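Local coordinates for protein putative uronate isomerase (Thermotoga maritima, PDB 4NAR) that is of unproven function but is probably a lactate racemase or a related enzyme, at residues Q319-I327 against F345-V353; I354-F362 against E369-L377. All blocks are in the same frame, centred on the assembly; numbering follows the deposited sequence.

Interaction 1: residues Q319-I327 against F345-V353; sequences QMDKWIREI and FNKNVAAHV. With SO4 (sulfate ion), chain B.
Ile327 and Phe345 bury the most surface where helix 319-327 meets the start of the segment 345-353, with Val349 close behind. The gamma-methyl branch of Ile327 reaches the far end of the phenyl ring, CG2 standing 3.5 Å from Phe345 CZ, while the other branch runs on past the ring, its CD1 near CE1. Phe345 carries its CG anti to the backbone N (chi1 -169°), which swings the ring back from the loop and against the helix. There the ring presents its edge to the backbone, Phe345 CZ lying 3.4 Å from Trp323 O in the plane of the phenyl group. With an alanine here, a gap would probably open beside Ile327 CG2, and the edge packing on Trp323 O would be lost.

Val349 is a knob in a hole formed by Met320, Trp323, Ile324 and Ile327. Its two methyls divide the work: Val349 CG1 rests 3.8 Å from Ile324 CG1, and Val349 CG2 packs at 3.8 Å on CG of the selenomethionine Met320. The indole of Trp323 lies across Asn346, whose CB is 3.7 Å from Trp323 CE3, with ring and amide planes only 13° apart. Asn346 is also the N-cap residue of helix 347-357: Asn346 OD1 takes a nearly straight bond, 3.0 Å long, from Val349 N and a weak one from Asn348 N. On the same helix, Asn348 ND2 donates to O3 of a sulfate ion, probably picked up from the crystallisation liquor.

The axes of the segments 319-327 and 347-353 approach to 9.8 Å and cross at -51°. Helix 332-341 covers the Ile327 and Phe345 end through Val335, Tyr338 and Leu339, Trp283 of helix 282-285 packs against Met320 and Ile324, and helix 173-186 touches Asn346 and Asn348.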
ATOM      1  N   GLN A 319      14.474  12.987   4.140  1.00 32.57           N
ATOM      2  CA  GLN A 319      13.769  13.766   5.133  1.00 33.71           C
ATOM      3  C   GLN A 319      12.883  12.867   5.995  1.00 27.47           C
ATOM      4  O   GLN A 319      12.968  12.913   7.226  1.00 24.64           O
ATOM      5  CB  GLN A 319      12.953  14.862   4.458  1.00 41.00           C
ATOM      6  CG  GLN A 319      12.044  15.614   5.405  1.00 51.44           C
ATOM      7  CD  GLN A 319      12.636  16.939   5.854  1.00 60.47           C
ATOM      8  OE1 GLN A 319      12.146  18.017   5.468  1.00 57.99           O
ATOM      9  NE2 GLN A 319      13.691  16.872   6.681  1.00 61.11           N
HETATM   10  N   MSE A 320      12.054  12.039   5.359  1.00 23.40           N
HETATM   11  CA  MSE A 320      11.187  11.116   6.106  1.00 28.05           C
HETATM   12  C   MSE A 320      11.970  10.091   6.936  1.00 23.63           C
HETATM   13  O   MSE A 320      11.574   9.766   8.062  1.00 19.93           O
HETATM   14  CB  MSE A 320      10.149  10.439   5.200  1.00 30.88           C
HETATM   15  CG  MSE A 320       8.810  11.194   5.184  1.00 36.22           C
HETATM   16 SE   MSE A 320       7.663  10.789   3.668  0.21 32.73          SE
HETATM   17  CE  MSE A 320       6.737   9.270   4.427  1.00 45.83           C
ATOM     18  N   ASP A 321      13.082   9.616   6.381  1.00 16.34           N
ATOM     19  CA  ASP A 321      14.032   8.764   7.092  1.00 19.38           C
ATOM     20  C   ASP A 321      14.573   9.451   8.372  1.00 28.29           C
ATOM     21  O   ASP A 321      14.607   8.837   9.454  1.00 26.09           O
ATOM     22  CB  ASP A 321      15.180   8.371   6.150  1.00 22.19           C
ATOM     23  CG  ASP A 321      16.137   7.370   6.779  1.00 34.11           C
ATOM     24  OD1 ASP A 321      15.935   6.148   6.586  1.00 37.42           O
ATOM     25  OD2 ASP A 321      17.089   7.805   7.471  1.00 41.58           O
ATOM     26  N   LYS A 322      14.972  10.722   8.243  1.00 31.12           N
ATOM     27  CA  LYS A 322      15.375  11.555   9.388  1.00 32.61           C
ATOM     28  C   LYS A 322      14.242  11.629  10.408  1.00 30.62           C
ATOM     29  O   LYS A 322      14.451  11.487  11.617  1.00 34.10           O
ATOM     30  CB  LYS A 322      15.717  12.970   8.915  1.00 33.15           C
ATOM     31  CG  LYS A 322      16.966  13.592   9.528  1.00 45.25           C
ATOM     32  CD  LYS A 322      17.438  14.788   8.681  1.00 57.81           C
ATOM     33  CE  LYS A 322      17.843  14.343   7.251  1.00 83.36           C
ATOM     34  NZ  LYS A 322      17.493  15.338   6.162  1.00 74.87           N
ATOM     35  N   TRP A 323      13.032  11.836   9.908  1.00 25.16           N
ATOM     36  CA  TRP A 323      11.880  11.980  10.785  1.00 27.11           C
ATOM     37  C   TRP A 323      11.590  10.710  11.570  1.00 26.27           C
ATOM     38  O   TRP A 323      11.355  10.771  12.780  1.00 25.31           O
ATOM     39  CB  TRP A 323      10.661  12.417   9.988  1.00 22.82           C
ATOM     40  CG  TRP A 323      10.717  13.860   9.617  1.00 24.61           C
ATOM     41  CD1 TRP A 323      11.464  14.840  10.224  1.00 20.07           C
ATOM     42  CD2 TRP A 323       9.993  14.503   8.554  1.00 21.86           C
ATOM     43  NE1 TRP A 323      11.246  16.052   9.602  1.00 20.58           N
ATOM     44  CE2 TRP A 323      10.346  15.876   8.577  1.00 26.86           C
ATOM     45  CE3 TRP A 323       9.081  14.056   7.590  1.00 17.30           C
ATOM     46  CZ2 TRP A 323       9.810  16.808   7.663  1.00 24.68           C
ATOM     47  CZ3 TRP A 323       8.549  14.981   6.680  1.00 22.23           C
ATOM     48  CH2 TRP A 323       8.918  16.343   6.728  1.00 18.61           C
ATOM     49  N   ILE A 324      11.613   9.571  10.884  1.00 19.37           N
ATOM     50  CA  ILE A 324      11.425   8.282  11.545  1.00 23.79           C
ATOM     51  C   ILE A 324      12.414   8.076  12.695  1.00 27.54           C
ATOM     52  O   ILE A 324      12.011   7.692  13.803  1.00 29.75           O
ATOM     53  CB  ILE A 324      11.538   7.109  10.555  1.00 20.15           C
ATOM     54  CG1 ILE A 324      10.338   7.116   9.596  1.00 23.49           C
ATOM     55  CG2 ILE A 324      11.626   5.791  11.319  1.00 16.76           C
ATOM     56  CD1 ILE A 324      10.592   6.406   8.291  1.00 21.10           C
ATOM     57  N   ARG A 325      13.695   8.339  12.431  1.00 22.33           N
ATOM     58  CA  ARG A 325      14.751   8.214  13.438  1.00 22.59           C
ATOM     59  C   ARG A 325      14.616   9.226  14.592  1.00 26.25           C
ATOM     60  O   ARG A 325      14.980   8.916  15.726  1.00 30.32           O
ATOM     61  CB  ARG A 325      16.137   8.330  12.789  1.00 17.09           C
ATOM     62  CG  ARG A 325      16.567   7.096  11.996  1.00 47.08           C
ATOM     63  CD  ARG A 325      17.973   7.249  11.374  1.00 46.43           C
ATOM     64  NE  ARG A 325      17.942   7.941  10.082  1.00 56.83           N
ATOM     65  CZ  ARG A 325      18.431   9.165   9.851  1.00 56.76           C
ATOM     66  NH1 ARG A 325      19.006   9.853  10.830  1.00 51.82           N
ATOM     67  NH2 ARG A 325      18.351   9.698   8.630  1.00 54.73           N
ATOM     68  N   GLU A 326      14.105  10.426  14.307  1.00 27.55           N
ATOM     69  CA  GLU A 326      13.849  11.414  15.361  1.00 28.31           C
ATOM     70  C   GLU A 326      12.851  10.897  16.403  1.00 28.69           C
ATOM     71  O   GLU A 326      13.153  10.835  17.603  1.00 29.38           O
ATOM     72  CB  GLU A 326      13.325  12.726  14.770  1.00 28.87           C
ATOM     73  CG  GLU A 326      14.344  13.863  14.745  1.00 46.86           C
ATOM     74  CD  GLU A 326      14.216  14.758  13.503  1.00 56.32           C
ATOM     75  OE1 GLU A 326      13.063  15.091  13.111  1.00 53.62           O
ATOM     76  OE2 GLU A 326      15.271  15.124  12.919  1.00 56.99           O
ATOM     77  N   ILE A 327      11.656  10.538  15.948  1.00 21.14           N
ATOM     78  CA  ILE A 327      10.615  10.120  16.872  1.00 23.92           C
ATOM     79  C   ILE A 327      10.804   8.667  17.364  1.00 30.76           C
ATOM     80  O   ILE A 327      10.502   8.356  18.518  1.00 28.77           O
ATOM     81  CB  ILE A 327       9.195  10.343  16.266  1.00 23.86           C
ATOM     82  CG1 ILE A 327       8.117  10.264  17.353  1.00 17.71           C
ATOM     83  CG2 ILE A 327       8.912   9.383  15.081  1.00 15.85           C
ATOM     84  CD1 ILE A 327       6.711  10.287  16.792  1.00 22.47           C
ATOM     85  N   PHE A 345       5.102  17.974  13.455  1.00 27.04           N
ATOM     86  CA  PHE A 345       5.685  16.697  13.038  1.00 23.97           C
ATOM     87  C   PHE A 345       4.765  15.978  12.057  1.00 27.31           C
ATOM     88  O   PHE A 345       3.534  15.987  12.221  1.00 29.44           O
ATOM     89  CB  PHE A 345       5.965  15.806  14.250  1.00 23.04           C
ATOM     90  CG  PHE A 345       6.804  14.598  13.937  1.00 23.93           C
ATOM     91  CD1 PHE A 345       6.208  13.359  13.701  1.00 19.21           C
ATOM     92  CD2 PHE A 345       8.197  14.696  13.884  1.00 20.52           C
ATOM     93  CE1 PHE A 345       6.989  12.235  13.419  1.00 19.02           C
ATOM     94  CE2 PHE A 345       8.987  13.574  13.604  1.00 20.58           C
ATOM     95  CZ  PHE A 345       8.382  12.347  13.365  1.00 20.01           C
ATOM     96  N   ASN A 346       5.371  15.375  11.036  1.00 18.91           N
ATOM     97  CA  ASN A 346       4.626  14.739   9.956  1.00 21.91           C
ATOM     98  C   ASN A 346       3.768  13.546  10.417  1.00 28.93           C
ATOM     99  O   ASN A 346       4.289  12.561  10.948  1.00 26.84           O
ATOM    100  CB  ASN A 346       5.579  14.287   8.849  1.00 19.62           C
ATOM    101  CG  ASN A 346       4.845  13.637   7.693  1.00 24.40           C
ATOM    102  OD1 ASN A 346       4.560  12.428   7.716  1.00 23.66           O
ATOM    103  ND2 ASN A 346       4.514  14.440   6.678  1.00 21.20           N
ATOM    104  N   LYS A 347       2.463  13.616  10.163  1.00 26.21           N
ATOM    105  CA  LYS A 347       1.531  12.617  10.672  1.00 26.55           C
ATOM    106  C   LYS A 347       1.579  11.249   9.983  1.00 26.93           C
ATOM    107  O   LYS A 347       1.134  10.242  10.564  1.00 27.69           O
ATOM    108  CB  LYS A 347       0.110  13.185  10.684  1.00 27.37           C
ATOM    109  CG  LYS A 347      -0.110  14.156  11.838  1.00 23.84           C
ATOM    110  CD  LYS A 347      -1.455  14.844  11.758  1.00 34.81           C
ATOM    111  CE  LYS A 347      -1.577  15.914  12.840  1.00 33.99           C
ATOM    112  NZ  LYS A 347      -2.174  15.341  14.067  1.00 44.68           N
ATOM    113  N   ASN A 348       2.119  11.210   8.765  1.00 27.93           N
ATOM    114  CA  ASN A 348       2.296   9.957   8.034  1.00 22.96           C
ATOM    115  C   ASN A 348       3.370   9.119   8.748  1.00 19.13           C
ATOM    116  O   ASN A 348       3.127   7.963   9.125  1.00 22.01           O
ATOM    117  CB  ASN A 348       2.669  10.236   6.562  1.00 25.08           C
ATOM    118  CG  ASN A 348       2.502   9.006   5.647  1.00 26.65           C
ATOM    119  OD1 ASN A 348       2.353   7.857   6.105  1.00 25.64           O
ATOM    120  ND2 ASN A 348       2.538   9.253   4.338  1.00 26.46           N
ATOM    121  N   VAL A 349       4.544   9.715   8.948  1.00 18.08           N
ATOM    122  CA  VAL A 349       5.580   9.132   9.804  1.00 22.84           C
ATOM    123  C   VAL A 349       5.044   8.773  11.205  1.00 24.79           C
ATOM    124  O   VAL A 349       5.327   7.684  11.733  1.00 19.32           O
ATOM    125  CB  VAL A 349       6.780  10.092   9.960  1.00 21.39           C
ATOM    126  CG1 VAL A 349       7.789   9.548  10.987  1.00 17.86           C
ATOM    127  CG2 VAL A 349       7.442  10.342   8.607  1.00 13.46           C
ATOM    128  N   ALA A 350       4.275   9.686  11.801  1.00 18.54           N
ATOM    129  CA  ALA A 350       3.695   9.422  13.114  1.00 27.37           C
ATOM    130  C   ALA A 350       2.831   8.162  13.070  1.00 27.28           C
ATOM    131  O   ALA A 350       2.947   7.278  13.934  1.00 23.36           O
ATOM    132  CB  ALA A 350       2.871  10.627  13.607  1.00 27.65           C
ATOM    133  N   ALA A 351       1.966   8.075  12.062  1.00 21.03           N
ATOM    134  CA  ALA A 351       1.091   6.908  11.936  1.00 21.40           C
ATOM    135  C   ALA A 351       1.914   5.625  11.714  1.00 19.45           C
ATOM    136  O   ALA A 351       1.625   4.571  12.303  1.00 17.59           O
ATOM    137  CB  ALA A 351       0.058   7.120  10.804  1.00 12.81           C
ATOM    138  N   HIS A 352       2.945   5.727  10.875  1.00 15.83           N
ATOM    139  CA  HIS A 352       3.792   4.581  10.529  1.00 22.49           C
ATOM    140  C   HIS A 352       4.416   3.926  11.768  1.00 19.96           C
ATOM    141  O   HIS A 352       4.350   2.706  11.970  1.00 18.10           O
ATOM    142  CB  HIS A 352       4.915   5.039   9.603  1.00 21.99           C
ATOM    143  CG  HIS A 352       6.100   4.114   9.585  1.00 23.36           C
ATOM    144  ND1 HIS A 352       6.084   2.890   8.957  1.00 23.32           N
ATOM    145  CD2 HIS A 352       7.346   4.262  10.104  1.00 20.04           C
ATOM    146  CE1 HIS A 352       7.273   2.309   9.092  1.00 12.42           C
ATOM    147  NE2 HIS A 352       8.047   3.117   9.787  1.00 25.11           N
ATOM    148  N   VAL A 353       5.030   4.775  12.580  1.00 19.62           N
ATOM    149  CA  VAL A 353       5.684   4.379  13.816  1.00 25.45           C
ATOM    150  C   VAL A 353       4.726   3.624  14.779  1.00 20.77           C
ATOM    151  O   VAL A 353       5.055   2.558  15.284  1.00 21.77           O
ATOM    152  CB  VAL A 353       6.360   5.643  14.433  1.00 28.08           C
ATOM    153  CG1 VAL A 353       6.132   5.740  15.920  1.00 34.77           C
ATOM    154  CG2 VAL A 353       7.839   5.699  14.029  1.00 16.73           C
TER
HETATM  155  S   SO4 B 501       2.471   5.750   1.533  1.00 31.62           S
HETATM  156  O1  SO4 B 501       1.016   5.921   1.687  1.00 33.24           O
HETATM  157  O2  SO4 B 501       2.809   5.759   0.101  1.00 33.74           O
HETATM  158  O3  SO4 B 501       3.163   6.838   2.240  1.00 28.25           O
HETATM  159  O4  SO4 B 501       2.879   4.458   2.126  1.00 36.75           O

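Interaction 2: residues I354-F362 against E369-L377; sequences INVRGAGTF and EEFEFDVIL
Arg357 and Phe371 form a cation-pi stack: the guanidinium lies flat over the phenyl face, with Arg357 CZ 3.8 Å from the Phe371 ring centroid and the planes 16° apart. Arg357 CG, anti to the backbone N (chi1 -163°), touches Phe371 CE2, and the bend at chi2 (63°) then brings the guanidinium over the ring.

The same guanidinium serves polar partners. Arg357 NH1 gives a nearly straight bond of 2.8 Å to Phe373 O, which lies in the guanidinium plane, whereas the salt bridge from Arg357 NH2 to Asp374 OD2 is long (3.9 Å) and well out of that plane.

Backbone bonds pair the strands: Thr361 N donates to Glu370 O (2.8 Å), and Glu370 N returns to Thr361 O. Just beyond the strand ends, Glu372 N reaches Ala359 O. A water bonded to Arg357 O, Ala359 O and Phe373 N sits over the Phe373 ring.

Apolar contact comes from Val356 CG1 against Val375 CG1. Gly358, the first residue past helix 347-357, has positive phi, and a CB there would clash with Phe373 CZ.

Strands 360-362 and 369-371 make a two-stranded antiparallel beta hairpin, linking helix 347-357 to strand 373-379 of the five-stranded parallel sheet.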
ATOM      1  N   ILE A 354       3.532   4.155  15.004  1.00 20.04           N
ATOM      2  CA  ILE A 354       2.539   3.463  15.816  1.00 20.03           C
ATOM      3  C   ILE A 354       2.155   2.142  15.160  1.00 22.60           C
ATOM      4  O   ILE A 354       2.060   1.103  15.828  1.00 22.78           O
ATOM      5  CB  ILE A 354       1.259   4.294  15.960  1.00 19.88           C
ATOM      6  CG1 ILE A 354       1.565   5.661  16.591  1.00 17.82           C
ATOM      7  CG2 ILE A 354       0.203   3.519  16.775  1.00 17.89           C
ATOM      8  CD1 ILE A 354       0.394   6.668  16.520  1.00 15.28           C
ATOM      9  N   ASN A 355       1.921   2.195  13.851  1.00 18.26           N
ATOM     10  CA  ASN A 355       1.567   1.013  13.083  1.00 19.08           C
ATOM     11  C   ASN A 355       2.559  -0.145  13.282  1.00 21.64           C
ATOM     12  O   ASN A 355       2.160  -1.295  13.541  1.00 17.06           O
ATOM     13  CB  ASN A 355       1.437   1.383  11.606  1.00 21.44           C
ATOM     14  CG  ASN A 355       0.094   2.039  11.285  1.00 23.31           C
ATOM     15  OD1 ASN A 355      -0.908   1.814  11.993  1.00 25.67           O
ATOM     16  ND2 ASN A 355       0.060   2.836  10.207  1.00 14.64           N
ATOM     17  N   VAL A 356       3.847   0.167  13.168  1.00 22.14           N
ATOM     18  CA  VAL A 356       4.882  -0.829  13.389  1.00 19.64           C
ATOM     19  C   VAL A 356       4.947  -1.302  14.854  1.00 24.66           C
ATOM     20  O   VAL A 356       4.947  -2.521  15.120  1.00 22.37           O
ATOM     21  CB  VAL A 356       6.270  -0.324  12.968  1.00 25.35           C
ATOM     22  CG1 VAL A 356       7.351  -1.342  13.382  1.00 20.12           C
ATOM     23  CG2 VAL A 356       6.319  -0.046  11.457  1.00 23.94           C
ATOM     24  N   ARG A 357       4.981  -0.356  15.796  1.00 16.74           N
ATOM     25  CA  ARG A 357       5.243  -0.705  17.195  1.00 24.52           C
ATOM     26  C   ARG A 357       4.104  -1.502  17.843  1.00 23.62           C
ATOM     27  O   ARG A 357       4.343  -2.382  18.688  1.00 24.40           O
ATOM     28  CB  ARG A 357       5.595   0.524  18.046  1.00 15.68           C
ATOM     29  CG  ARG A 357       6.252   0.135  19.359  1.00 16.43           C
ATOM     30  CD  ARG A 357       7.596  -0.570  19.095  1.00 16.44           C
ATOM     31  NE  ARG A 357       8.190  -1.226  20.270  1.00 23.55           N
ATOM     32  CZ  ARG A 357       7.811  -2.417  20.748  1.00 29.32           C
ATOM     33  NH1 ARG A 357       6.809  -3.100  20.177  1.00 26.56           N
ATOM     34  NH2 ARG A 357       8.429  -2.935  21.809  1.00 22.10           N
ATOM     35  N   GLY A 358       2.872  -1.206  17.433  1.00 19.01           N
ATOM     36  CA  GLY A 358       1.717  -1.911  17.961  1.00 20.06           C
ATOM     37  C   GLY A 358       1.183  -1.347  19.271  1.00 24.58           C
ATOM     38  O   GLY A 358       1.587  -0.263  19.722  1.00 32.95           O
ATOM     39  N   ALA A 359       0.272  -2.096  19.885  1.00 23.75           N
ATOM     40  CA  ALA A 359      -0.372  -1.698  21.132  1.00 24.03           C
ATOM     41  C   ALA A 359       0.635  -1.538  22.265  1.00 29.43           C
ATOM     42  O   ALA A 359       1.653  -2.236  22.310  1.00 32.20           O
ATOM     43  CB  ALA A 359      -1.435  -2.723  21.529  1.00 21.55           C
ATOM     44  N   GLY A 360       0.325  -0.625  23.184  1.00 28.52           N
ATOM     45  CA  GLY A 360       1.157  -0.390  24.350  1.00 36.82           C
ATOM     46  C   GLY A 360       0.513   0.638  25.263  1.00 41.87           C
ATOM     47  O   GLY A 360      -0.520   1.222  24.917  1.00 46.08           O
ATOM     48  N   THR A 361       1.111   0.854  26.430  1.00 40.29           N
ATOM     49  CA  THR A 361       0.628   1.874  27.361  1.00 43.26           C
ATOM     50  C   THR A 361       1.664   2.954  27.593  1.00 39.25           C
ATOM     51  O   THR A 361       2.879   2.706  27.554  1.00 35.61           O
ATOM     52  CB  THR A 361       0.256   1.282  28.732  1.00 48.46           C
ATOM     53  OG1 THR A 361       1.289   0.377  29.149  1.00 54.51           O
ATOM     54  CG2 THR A 361      -1.089   0.546  28.661  1.00 45.87           C
ATOM     55  N   PHE A 362       1.168   4.153  27.853  1.00 43.39           N
ATOM     56  CA  PHE A 362       2.025   5.281  28.149  1.00 42.34           C
ATOM     57  C   PHE A 362       1.567   5.941  29.447  1.00 43.94           C
ATOM     58  O   PHE A 362       0.471   6.504  29.509  1.00 43.50           O
ATOM     59  CB  PHE A 362       1.970   6.279  26.996  1.00 39.35           C
ATOM     60  CG  PHE A 362       2.834   7.492  27.196  1.00 36.80           C
ATOM     61  CD1 PHE A 362       4.208   7.364  27.343  1.00 30.68           C
ATOM     62  CD2 PHE A 362       2.274   8.762  27.210  1.00 36.85           C
ATOM     63  CE1 PHE A 362       5.015   8.482  27.509  1.00 31.12           C
ATOM     64  CE2 PHE A 362       3.082   9.891  27.382  1.00 42.80           C
ATOM     65  CZ  PHE A 362       4.456   9.749  27.528  1.00 32.38           C
ATOM     66  N   GLU A 369       6.854   3.421  28.832  1.00 34.16           N
ATOM     67  CA  GLU A 369       6.049   2.622  27.911  1.00 33.78           C
ATOM     68  C   GLU A 369       6.186   1.122  28.203  1.00 33.43           C
ATOM     69  O   GLU A 369       7.282   0.630  28.496  1.00 44.73           O
ATOM     70  CB  GLU A 369       6.467   2.890  26.459  1.00 32.42           C
ATOM     71  CG  GLU A 369       5.933   4.185  25.847  1.00 34.90           C
ATOM     72  CD  GLU A 369       6.373   4.386  24.388  1.00 33.65           C
ATOM     73  OE1 GLU A 369       5.538   4.201  23.458  1.00 32.01           O
ATOM     74  OE2 GLU A 369       7.559   4.743  24.171  1.00 24.95           O
ATOM     75  N   GLU A 370       5.068   0.411  28.118  1.00 31.69           N
ATOM     76  CA  GLU A 370       5.054  -1.043  28.136  1.00 35.56           C
ATOM     77  C   GLU A 370       4.369  -1.441  26.844  1.00 37.60           C
ATOM     78  O   GLU A 370       3.478  -0.725  26.384  1.00 36.20           O
ATOM     79  CB  GLU A 370       4.259  -1.576  29.333  1.00 38.30           C
ATOM     80  CG  GLU A 370       4.814  -1.162  30.702  1.00 53.16           C
ATOM     81  CD  GLU A 370       4.085  -1.857  31.854  1.00 66.59           C
ATOM     82  OE1 GLU A 370       3.249  -2.750  31.577  1.00 75.21           O
ATOM     83  OE2 GLU A 370       4.345  -1.515  33.031  1.00 64.82           O
ATOM     84  N   PHE A 371       4.771  -2.568  26.257  1.00 41.27           N
ATOM     85  CA  PHE A 371       4.253  -2.963  24.945  1.00 30.97           C
ATOM     86  C   PHE A 371       3.673  -4.366  24.959  1.00 28.07           C
ATOM     87  O   PHE A 371       4.192  -5.250  25.645  1.00 27.81           O
ATOM     88  CB  PHE A 371       5.354  -2.876  23.878  1.00 19.26           C
ATOM     89  CG  PHE A 371       5.838  -1.474  23.620  1.00 23.16           C
ATOM     90  CD1 PHE A 371       7.010  -1.001  24.207  1.00 24.08           C
ATOM     91  CD2 PHE A 371       5.108  -0.612  22.805  1.00 28.96           C
ATOM     92  CE1 PHE A 371       7.455   0.312  23.973  1.00 20.34           C
ATOM     93  CE2 PHE A 371       5.541   0.709  22.569  1.00 25.39           C
ATOM     94  CZ  PHE A 371       6.715   1.167  23.152  1.00 18.73           C
ATOM     95  N   GLU A 372       2.618  -4.576  24.177  1.00 25.97           N
ATOM     96  CA  GLU A 372       2.015  -5.897  24.074  1.00 22.98           C
ATOM     97  C   GLU A 372       2.960  -6.942  23.461  1.00 25.45           C
ATOM     98  O   GLU A 372       2.934  -8.110  23.857  1.00 27.24           O
ATOM     99  CB  GLU A 372       0.700  -5.829  23.301  1.00 30.86           C
ATOM    100  CG  GLU A 372      -0.519  -5.567  24.194  1.00 47.36           C
ATOM    101  CD  GLU A 372      -0.979  -6.821  24.930  1.00 52.22           C
ATOM    102  OE1 GLU A 372      -0.833  -7.935  24.366  1.00 50.47           O
ATOM    103  OE2 GLU A 372      -1.491  -6.697  26.066  1.00 58.18           O
ATOM    104  N   PHE A 373       3.785  -6.526  22.499  1.00 23.85           N
ATOM    105  CA  PHE A 373       4.756  -7.439  21.896  1.00 24.86           C
ATOM    106  C   PHE A 373       6.056  -6.724  21.527  1.00 18.39           C
ATOM    107  O   PHE A 373       6.117  -5.496  21.546  1.00 23.02           O
ATOM    108  CB  PHE A 373       4.157  -8.187  20.685  1.00 25.76           C
ATOM    109  CG  PHE A 373       3.525  -7.285  19.650  1.00 27.60           C
ATOM    110  CD1 PHE A 373       2.138  -7.133  19.599  1.00 25.22           C
ATOM    111  CD2 PHE A 373       4.313  -6.588  18.733  1.00 23.60           C
ATOM    112  CE1 PHE A 373       1.543  -6.305  18.656  1.00 25.49           C
ATOM    113  CE2 PHE A 373       3.724  -5.745  17.777  1.00 25.83           C
ATOM    114  CZ  PHE A 373       2.333  -5.610  17.740  1.00 31.77           C
ATOM    115  N   ASP A 374       7.091  -7.490  21.198  1.00 22.67           N
ATOM    116  CA  ASP A 374       8.369  -6.912  20.768  1.00 24.81           C
ATOM    117  C   ASP A 374       8.501  -6.980  19.235  1.00 22.91           C
ATOM    118  O   ASP A 374       8.024  -7.920  18.607  1.00 31.25           O
ATOM    119  CB  ASP A 374       9.539  -7.644  21.428  1.00 24.58           C
ATOM    120  CG  ASP A 374      10.848  -6.839  21.397  1.00 40.75           C
ATOM    121  OD1 ASP A 374      11.843  -7.293  22.017  1.00 49.14           O
ATOM    122  OD2 ASP A 374      10.889  -5.757  20.764  1.00 42.43           O
ATOM    123  N   VAL A 375       9.123  -5.968  18.641  1.00 23.32           N
ATOM    124  CA  VAL A 375       9.382  -5.951  17.197  1.00 26.25           C
ATOM    125  C   VAL A 375      10.881  -5.914  16.957  1.00 22.87           C
ATOM    126  O   VAL A 375      11.575  -4.982  17.399  1.00 29.78           O
ATOM    127  CB  VAL A 375       8.780  -4.701  16.505  1.00 23.97           C
ATOM    128  CG1 VAL A 375       9.131  -4.709  15.009  1.00 18.24           C
ATOM    129  CG2 VAL A 375       7.275  -4.624  16.742  1.00 17.76           C
ATOM    130  N   ILE A 376      11.391  -6.917  16.259  1.00 22.70           N
ATOM    131  CA  ILE A 376      12.832  -7.035  16.089  1.00 20.78           C
ATOM    132  C   ILE A 376      13.214  -6.919  14.621  1.00 25.53           C
ATOM    133  O   ILE A 376      12.588  -7.529  13.751  1.00 23.27           O
ATOM    134  CB  ILE A 376      13.339  -8.356  16.696  1.00 27.00           C
ATOM    135  CG1 ILE A 376      13.089  -8.344  18.210  1.00 32.40           C
ATOM    136  CG2 ILE A 376      14.829  -8.585  16.390  1.00 23.06           C
ATOM    137  CD1 ILE A 376      12.483  -9.646  18.743  1.00 37.56           C
ATOM    138  N   LEU A 377      14.233  -6.107  14.352  1.00 27.29           N
ATOM    139  CA  LEU A 377      14.762  -5.956  13.011  1.00 18.93           C
ATOM    140  C   LEU A 377      15.951  -6.902  12.820  1.00 23.26           C
ATOM    141  O   LEU A 377      16.999  -6.748  13.473  1.00 26.39           O
ATOM    142  CB  LEU A 377      15.205  -4.514  12.762  1.00 17.98           C
ATOM    143  CG  LEU A 377      14.122  -3.435  12.631  1.00 28.01           C
ATOM    144  CD1 LEU A 377      14.669  -2.142  11.960  1.00 15.31           C
ATOM    145  CD2 LEU A 377      12.911  -3.975  11.877  1.00 18.80           C
TER
HETATM  146  O   HOH W   1       3.200  -3.827  20.971  1.00 19.51           O

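Helix 347-357 joins the two contacts, its first turns packing in interaction 1 and its last turn in interaction 2. Their centres lie about 16 Å apart, on the same side of the chain's centre, and they come in series: interaction 1 closes at Val353 and interaction 2 opens at Ile354. Interaction 1 is a buried helix-helix contact, while interaction 2 is only partly buried and leads through the hairpin into strand 373-379. Helix 332-341 touches both, through Val335 at Ile327 and Ala350 and again at Ile354. Helix 347-357 thus packs against helix 318-327 near its start and against the hairpin and strand 373-379 at its end.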